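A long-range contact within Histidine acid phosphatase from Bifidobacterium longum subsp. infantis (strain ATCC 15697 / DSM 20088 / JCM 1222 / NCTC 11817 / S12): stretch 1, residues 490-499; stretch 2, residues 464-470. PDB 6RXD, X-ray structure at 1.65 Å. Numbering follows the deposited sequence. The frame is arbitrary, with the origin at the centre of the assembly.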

ATOM      1  N   SER A 490      18.754  17.754  14.561  1.00 17.82           N
ATOM      2  CA  SER A 490      17.439  18.159  14.074  1.00 15.37           C
ATOM      3  C   SER A 490      16.949  17.221  12.982  1.00 14.43           C
ATOM      4  O   SER A 490      17.755  16.631  12.251  1.00 14.18           O
ATOM      5  CB  SER A 490      17.496  19.584  13.523  1.00 16.88           C
ATOM      6  OG  SER A 490      16.219  20.012  13.085  1.00 14.08           O
ATOM      7  N   THR A 491      15.625  17.087  12.892  1.00 14.05           N
ATOM      8  CA  THR A 491      14.973  16.382  11.787  1.00 13.19           C
ATOM      9  C   THR A 491      14.276  17.348  10.840  1.00 12.23           C
ATOM     10  O   THR A 491      13.470  16.930  10.007  1.00 13.79           O
ATOM     11  CB  THR A 491      13.934  15.367  12.299  1.00 17.71           C
ATOM     12  OG1 THR A 491      13.069  16.020  13.230  1.00 19.00           O
ATOM     13  CG2 THR A 491      14.621  14.200  12.981  1.00 22.13           C
ATOM     14  N   TRP A 492      14.571  18.642  10.978  1.00 11.37           N
ATOM     15  CA  TRP A 492      14.065  19.657  10.061  1.00 13.04           C
ATOM     16  C   TRP A 492      15.132  19.996   9.025  1.00 13.64           C
ATOM     17  O   TRP A 492      16.314  20.076   9.355  1.00 13.87           O
ATOM     18  CB  TRP A 492      13.654  20.922  10.828  1.00 13.75           C
ATOM     19  CG  TRP A 492      12.525  20.663  11.764  1.00 13.44           C
ATOM     20  CD1 TRP A 492      12.605  20.134  13.027  1.00 15.42           C
ATOM     21  CD2 TRP A 492      11.136  20.899  11.514  1.00 12.49           C
ATOM     22  NE1 TRP A 492      11.348  20.020  13.570  1.00 15.14           N
ATOM     23  CE2 TRP A 492      10.427  20.484  12.662  1.00 11.96           C
ATOM     24  CE3 TRP A 492      10.420  21.415  10.425  1.00 12.72           C
ATOM     25  CZ2 TRP A 492       9.032  20.574  12.759  1.00 15.47           C
ATOM     26  CZ3 TRP A 492       9.039  21.507  10.518  1.00 13.24           C
ATOM     27  CH2 TRP A 492       8.358  21.090  11.680  1.00 14.78           C
ATOM     28  N   TYR A 493      14.693  20.216   7.781  1.00 12.72           N
ATOM     29  CA  TYR A 493      15.595  20.473   6.655  1.00 11.54           C
ATOM     30  C   TYR A 493      15.123  21.672   5.850  1.00 10.77           C
ATOM     31  O   TYR A 493      13.919  21.822   5.594  1.00 12.02           O
ATOM     32  CB  TYR A 493      15.594  19.270   5.715  1.00 11.41           C
ATOM     33  CG  TYR A 493      16.125  18.007   6.328  1.00 12.18           C
ATOM     34  CD1 TYR A 493      17.399  17.564   6.022  1.00 11.61           C
ATOM     35  CD2 TYR A 493      15.359  17.262   7.224  1.00 10.27           C
ATOM     36  CE1 TYR A 493      17.900  16.391   6.575  1.00 13.64           C
ATOM     37  CE2 TYR A 493      15.855  16.079   7.787  1.00 11.96           C
ATOM     38  CZ  TYR A 493      17.121  15.659   7.455  1.00 12.66           C
ATOM     39  OH  TYR A 493      17.621  14.497   7.994  1.00 13.13           O
ATOM     40  N   LYS A 494      16.068  22.493   5.402  1.00 10.90           N
ATOM     41  CA  LYS A 494      15.731  23.614   4.525  1.00 11.09           C
ATOM     42  C   LYS A 494      15.142  23.120   3.209  1.00 12.66           C
ATOM     43  O   LYS A 494      15.570  22.087   2.671  1.00 13.91           O
ATOM     44  CB  LYS A 494      16.967  24.445   4.211  1.00 13.26           C
ATOM     45  CG  LYS A 494      17.416  25.376   5.321  1.00 12.86           C
ATOM     46  CD  LYS A 494      18.454  26.354   4.764  1.00 13.76           C
ATOM     47  CE  LYS A 494      18.988  27.285   5.859  1.00 18.32           C
ATOM     48  NZ  LYS A 494      20.068  28.199   5.343  1.00 16.88           N
ATOM     49  N   LEU A 495      14.174  23.869   2.691  1.00 10.75           N
ATOM     50  CA  LEU A 495      13.578  23.545   1.398  1.00 12.34           C
ATOM     51  C   LEU A 495      14.634  23.551   0.293  1.00 12.77           C
ATOM     52  O   LEU A 495      14.612  22.705  -0.605  1.00 15.69           O
ATOM     53  CB  LEU A 495      12.459  24.535   1.072  1.00 14.37           C
ATOM     54  CG  LEU A 495      11.739  24.340  -0.266  1.00 14.93           C
ATOM     55  CD1 LEU A 495      11.012  23.015  -0.307  1.00 12.89           C
ATOM     56  CD2 LEU A 495      10.767  25.489  -0.493  1.00 16.29           C
ATOM     57  N   THR A 496      15.557  24.501   0.362  1.00 13.07           N
ATOM     58  CA  THR A 496      16.643  24.566  -0.617  1.00 15.92           C
ATOM     59  C   THR A 496      17.469  23.279  -0.578  1.00 15.77           C
ATOM     60  O   THR A 496      17.878  22.754  -1.618  1.00 17.65           O
ATOM     61  CB  THR A 496      17.563  25.762  -0.354  1.00 17.01           C
ATOM     62  OG1 THR A 496      17.930  25.776   1.033  1.00 15.12           O
ATOM     63  CG2 THR A 496      16.862  27.078  -0.692  1.00 18.37           C
ATOM     64  N   GLU A 497      17.710  22.775   0.629  1.00 12.56           N
ATOM     65  CA  GLU A 497      18.509  21.570   0.802  1.00 13.25           C
ATOM     66  C   GLU A 497      17.794  20.368   0.207  1.00 17.16           C
ATOM     67  O   GLU A 497      18.419  19.552  -0.478  1.00 14.66           O
ATOM     68  CB  GLU A 497      18.846  21.337   2.284  1.00 13.08           C
ATOM     69  CG  GLU A 497      19.475  19.968   2.578  1.00 12.23           C
ATOM     70  CD  GLU A 497      20.902  19.828   2.084  1.00 16.16           C
ATOM     71  OE1 GLU A 497      21.443  20.782   1.487  1.00 18.28           O
ATOM     72  OE2 GLU A 497      21.500  18.746   2.295  1.00 17.14           O
ATOM     73  N   LEU A 498      16.490  20.249   0.457  1.00 12.47           N
ATOM     74  CA  LEU A 498      15.731  19.123  -0.090  1.00 13.13           C
ATOM     75  C   LEU A 498      15.723  19.145  -1.608  1.00 14.92           C
ATOM     76  O   LEU A 498      15.825  18.097  -2.243  1.00 15.30           O
ATOM     77  CB  LEU A 498      14.300  19.086   0.447  1.00 13.34           C
ATOM     78  CG  LEU A 498      14.173  18.798   1.939  1.00 15.49           C
ATOM     79  CD1 LEU A 498      12.710  18.570   2.306  1.00 16.26           C
ATOM     80  CD2 LEU A 498      15.019  17.583   2.306  1.00 16.09           C
ATOM     81  N   LYS A 499      15.610  20.328  -2.200  1.00 13.44           N
ATOM     82  CA  LYS A 499      15.565  20.409  -3.658  1.00 16.51           C
ATOM     83  C   LYS A 499      16.862  19.913  -4.280  1.00 19.33           C
ATOM     84  O   LYS A 499      16.870  19.338  -5.373  1.00 24.99           O
ATOM     85  CB  LYS A 499      15.260  21.839  -4.111  1.00 18.39           C
ATOM     86  CG  LYS A 499      13.805  22.244  -3.904  1.00 17.65           C
ATOM     87  CD  LYS A 499      13.589  23.704  -4.303  1.00 20.96           C
ATOM     88  CE  LYS A 499      12.142  24.126  -4.077  1.00 20.98           C
ATOM     89  NZ  LYS A 499      11.982  25.607  -4.216  1.00 21.96           N
TER
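Stretch 2 464-470: YTPIVRM

Stretch 2 runs antiparallel to stretch 1: a loop at Thr465 and Pro466 leads into an extended strand from Ile467 onward, which pairs with stretch 1 through Tyr493 and Lys494 before stretch 1 turns into a helix. At the start of stretch 1, Ser490 makes no contact, but its OG accepts a hydrogen bond from Trp492 N (3.0 Å). Thr491 lies beside Arg469, and a water bridges the backbones, 2.8 Å from both Thr491 O and Met470 N. Trp492, chi1 m, lays its six-membered ring over Arg469: CB of Arg469 stands 3.4 Å from the ring centroid, almost on the normal, and the guanidinium turns one face to the indole. Ile467 CD1 packs 3.8 Å from Trp492 CE3. Tyr493 and Val468 form the hydrogen-bonded pair, with Tyr493 N to Val468 O at 2.8 Å and Val468 N to Tyr493 O at 2.7 Å. Lys494 faces Ile467 in the next, non-hydrogen-bonded pair, CA to CA 4.3 Å; a second water links Lys494 NZ and Thr465 OG1, 2.7 Å from each. Leu495 N, at the helix start, continues the ladder by donating to Pro466 O (2.9 Å). Thr496 OG1 approaches Thr465 CG2 (3.7 Å). One turn beyond Lys494, Leu498 points back toward the strand, its CD1 3.7 Å from Val468 CB.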

ATOM      1  N   TYR A 464      13.443  34.211   4.912  1.00 16.92           N
ATOM      2  CA  TYR A 464      14.132  33.031   5.433  1.00 17.81           C
ATOM      3  C   TYR A 464      13.651  31.783   4.695  1.00 19.27           C
ATOM      4  O   TYR A 464      12.472  31.656   4.382  1.00 19.76           O
ATOM      5  CB  TYR A 464      13.842  32.860   6.926  1.00 14.85           C
ATOM      6  CG  TYR A 464      14.463  33.908   7.828  1.00 17.26           C
ATOM      7  CD1 TYR A 464      15.754  33.750   8.315  1.00 23.36           C
ATOM      8  CD2 TYR A 464      13.740  35.037   8.223  1.00 19.03           C
ATOM      9  CE1 TYR A 464      16.322  34.695   9.155  1.00 25.36           C
ATOM     10  CE2 TYR A 464      14.301  35.987   9.065  1.00 20.70           C
ATOM     11  CZ  TYR A 464      15.588  35.807   9.524  1.00 25.87           C
ATOM     12  OH  TYR A 464      16.141  36.754  10.356  1.00 26.31           O
ATOM     13  N   THR A 465      14.563  30.852   4.435  1.00 13.63           N
ATOM     14  CA  THR A 465      14.208  29.616   3.750  1.00 12.75           C
ATOM     15  C   THR A 465      13.268  28.783   4.619  1.00 13.86           C
ATOM     16  O   THR A 465      13.537  28.586   5.802  1.00 15.58           O
ATOM     17  CB  THR A 465      15.482  28.810   3.480  1.00 16.08           C
ATOM     18  OG1 THR A 465      16.372  29.603   2.677  1.00 16.60           O
ATOM     19  CG2 THR A 465      15.169  27.500   2.771  1.00 17.20           C
ATOM     20  N   PRO A 466      12.171  28.272   4.032  1.00 13.88           N
ATOM     21  CA  PRO A 466      11.242  27.400   4.771  1.00 11.46           C
ATOM     22  C   PRO A 466      11.918  26.090   5.161  1.00 12.81           C
ATOM     23  O   PRO A 466      12.913  25.706   4.550  1.00 14.03           O
ATOM     24  CB  PRO A 466      10.138  27.102   3.745  1.00 15.59           C
ATOM     25  CG  PRO A 466      10.263  28.193   2.701  1.00 18.53           C
ATOM     26  CD  PRO A 466      11.720  28.524   2.648  1.00 16.19           C
ATOM     27  N   ILE A 467      11.382  25.415   6.171  1.00 10.84           N
ATOM     28  CA  ILE A 467      11.982  24.173   6.642  1.00  9.98           C
ATOM     29  C   ILE A 467      10.943  23.060   6.678  1.00 11.58           C
ATOM     30  O   ILE A 467       9.741  23.315   6.779  1.00 13.74           O
ATOM     31  CB  ILE A 467      12.636  24.348   8.024  1.00 10.63           C
ATOM     32  CG1 ILE A 467      11.607  24.809   9.057  1.00 14.20           C
ATOM     33  CG2 ILE A 467      13.810  25.340   7.936  1.00 13.59           C
ATOM     34  CD1 ILE A 467      12.146  24.786  10.485  1.00 12.91           C
ATOM     35  N   VAL A 468      11.408  21.819   6.561  1.00 10.58           N
ATOM     36  CA  VAL A 468      10.504  20.708   6.322  1.00 11.15           C
ATOM     37  C   VAL A 468      10.872  19.525   7.203  1.00 13.53           C
ATOM     38  O   VAL A 468      12.056  19.253   7.413  1.00 12.51           O
ATOM     39  CB  VAL A 468      10.611  20.258   4.839  1.00  9.66           C
ATOM     40  CG1 VAL A 468       9.610  19.141   4.506  1.00  9.84           C
ATOM     41  CG2 VAL A 468      10.414  21.448   3.869  1.00 13.63           C
ATOM     42  N   ARG A 469       9.862  18.800   7.681  1.00 11.79           N
ATOM     43  CA  ARG A 469      10.061  17.618   8.522  1.00 13.42           C
ATOM     44  C   ARG A 469       9.161  16.504   7.995  1.00 12.35           C
ATOM     45  O   ARG A 469       8.031  16.771   7.608  1.00 13.35           O
ATOM     46  CB  ARG A 469       9.678  17.974   9.971  1.00 16.92           C
ATOM     47  CG  ARG A 469       9.689  16.837  10.975  1.00 24.33           C
ATOM     48  CD  ARG A 469       8.316  16.149  11.114  1.00 17.29           C
ATOM     49  NE  ARG A 469       7.225  17.011  11.584  1.00 16.31           N
ATOM     50  CZ  ARG A 469       7.103  17.469  12.832  1.00 14.22           C
ATOM     51  NH1 ARG A 469       8.030  17.192  13.734  1.00 15.83           N
ATOM     52  NH2 ARG A 469       6.065  18.227  13.172  1.00 14.75           N
ATOM     53  N   MET A 470       9.656  15.265   7.982  1.00  8.80           N
ATOM     54  CA  MET A 470       8.892  14.133   7.439  1.00 11.21           C
ATOM     55  C   MET A 470       8.451  13.113   8.493  1.00 13.19           C
ATOM     56  O   MET A 470       9.200  12.815   9.438  1.00 11.50           O
ATOM     57  CB  MET A 470       9.712  13.409   6.354  1.00  9.66           C
ATOM     58  CG  MET A 470       9.121  12.052   5.905  1.00 11.98           C
ATOM     59  SD  MET A 470       9.796  11.483   4.329  1.00 12.50           S
ATOM     60  CE  MET A 470      11.568  11.646   4.647  1.00 12.55           C
TER
HETATM   61  O   HOH W   1      19.063  29.538   3.213  1.00 22.43           O
HETATM   62  O   HOH W   2      12.322  14.876   8.558  1.00 13.19           O